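Local coordinates for putative periplasmic protein (Salmonella enterica subsp. enterica serovar Typhimurium, PDB 4J32) that acts as the Tai4 immunity protein, a periplasmic inhibitor of the type VI secretion effector Tae4, a papain-like peptidoglycan hydrolase, at the interface of chains A and B. Sequence-based numbering; all coordinates share one arbitrary frame. Chains: chain A/B, Putative periplasmic protein.

The interface of chains A and B. Residues chain A 20, 23, 27, 32, 36; chain B 23, 27, 79.
B:Tyr27 lays one face of its ring against A:Val32 and brings its CE2 edge to A:Tyr27, and it is easiest to follow outward from the backbone. CB touches A:Val32 CG2 at the limit of contact, and CG and CD1 continue along that same methyl. Farther out, A:Val32 CG1 sits over the centre of the ring, 3.8 Å from the centroid, in a CH-pi contact. Both valine methyls can work at once because CG1 is anti to the backbone N (chi1 172°) and CG2 anti to the carbonyl carbon. Toward the CE2 edge, on the same side of the ring plane as the valine, CE2 meets A:Tyr27 CE2 at 3.6 Å; the two rings stand edge to face, their planes 76° apart. At the tip, OH hydrogen-bonds within its own chain to B:Thr79 OG1 at 2.8 Å, a partner lying in the ring plane that should help fix the phenol's rotation. A:Leu23 CD1 reaches that hydroxyl too, at 3.9 Å, while packing on B:Thr79 CG2 at 3.8 Å. B:Thr79 also turns OG1 toward the backbone of A:Ala36. Also astride the two-fold axis, A:Leu23 and B:Leu23 meet tip to tip, CD1 to CD1 at 4.0 Å. The patch brings the end of helix 10-26, the loop after it and the start of helix 30-46 of chain A against the end of helix 10-26, the loop after it and helix 78-86 of chain B; symmetry repeats it with chains exchanged, in what is plausibly a Tai4 dimer within the Tae4 complex.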
loop_
_atom_site.group_PDB
_atom_site.type_symbol
_atom_site.label_atom_id
_atom_site.label_comp_id
_atom_site.label_asym_id
_atom_site.label_seq_id
_atom_site.Cartn_x
_atom_site.Cartn_y
_atom_site.Cartn_z
ATOM N N SER A 20 -5.031 3.530 2.393
ATOM C CA SER A 20 -4.391 4.433 1.433
ATOM C C SER A 20 -3.781 5.644 2.121
ATOM O O SER A 20 -2.677 6.059 1.748
ATOM C CB SER A 20 -5.324 4.848 0.287
ATOM O OG SER A 20 -6.601 5.195 0.772
ATOM N N LEU A 23 -0.507 4.629 3.729
ATOM C CA LEU A 23 0.540 4.484 2.696
ATOM C C LEU A 23 1.061 5.867 2.264
ATOM O O LEU A 23 2.275 6.056 2.075
ATOM C CB LEU A 23 -0.002 3.665 1.517
ATOM C CG LEU A 23 -0.352 2.200 1.799
ATOM C CD1 LEU A 23 -1.097 1.557 0.584
ATOM C CD2 LEU A 23 0.936 1.387 2.172
ATOM N N TYR A 27 5.457 6.465 2.934
ATOM C CA TYR A 27 6.353 6.438 1.777
ATOM C C TYR A 27 6.916 7.832 1.510
ATOM O O TYR A 27 6.203 8.816 1.692
ATOM C CB TYR A 27 5.570 5.966 0.555
ATOM C CG TYR A 27 5.152 4.501 0.561
ATOM C CD1 TYR A 27 6.009 3.483 1.032
ATOM C CD2 TYR A 27 3.914 4.140 0.051
ATOM C CE1 TYR A 27 5.610 2.134 0.988
ATOM C CE2 TYR A 27 3.509 2.811 -0.017
ATOM C CZ TYR A 27 4.347 1.812 0.466
ATOM O OH TYR A 27 3.882 0.517 0.363
ATOM N N VAL A 32 4.528 8.391 -5.451
ATOM C CA VAL A 32 3.797 7.409 -4.611
ATOM C C VAL A 32 2.889 8.081 -3.562
ATOM O O VAL A 32 1.709 7.701 -3.416
ATOM C CB VAL A 32 4.771 6.402 -3.950
ATOM C CG1 VAL A 32 4.033 5.511 -2.920
ATOM C CG2 VAL A 32 5.498 5.574 -5.036
ATOM N N ALA A 36 -1.239 7.687 -3.411
ATOM C CA ALA A 36 -1.955 7.216 -2.238
ATOM C C ALA A 36 -2.941 8.279 -1.715
ATOM O O ALA A 36 -4.058 7.934 -1.341
ATOM C CB ALA A 36 -0.972 6.749 -1.142
ATOM N N LEU B 23 1.453 -3.940 -4.238
ATOM C CA LEU B 23 2.053 -2.597 -4.087
ATOM C C LEU B 23 3.467 -2.571 -4.695
ATOM O O LEU B 23 3.852 -1.597 -5.363
ATOM C CB LEU B 23 2.039 -2.183 -2.610
ATOM C CG LEU B 23 0.664 -1.973 -1.967
ATOM C CD1 LEU B 23 0.792 -1.779 -0.421
ATOM C CD2 LEU B 23 -0.078 -0.762 -2.633
ATOM N N TYR B 27 3.991 0.412 -8.005
ATOM C CA TYR B 27 4.743 1.638 -7.732
ATOM C C TYR B 27 6.073 1.622 -8.481
ATOM O O TYR B 27 6.682 0.562 -8.608
ATOM C CB TYR B 27 5.008 1.733 -6.232
ATOM C CG TYR B 27 3.789 2.007 -5.360
ATOM C CD1 TYR B 27 2.782 2.916 -5.750
ATOM C CD2 TYR B 27 3.678 1.385 -4.125
ATOM C CE1 TYR B 27 1.688 3.177 -4.905
ATOM C CE2 TYR B 27 2.612 1.645 -3.269
ATOM C CZ TYR B 27 1.611 2.525 -3.665
ATOM O OH TYR B 27 0.589 2.737 -2.763
ATOM N N THR B 79 -2.390 2.866 -6.241
ATOM C CA THR B 79 -2.706 2.341 -4.901
ATOM C C THR B 79 -4.088 1.676 -4.976
ATOM O O THR B 79 -4.317 0.619 -4.399
ATOM C CB THR B 79 -2.751 3.475 -3.857
ATOM O OG1 THR B 79 -1.521 4.217 -3.866
ATOM C CG2 THR B 79 -2.976 2.917 -2.406
#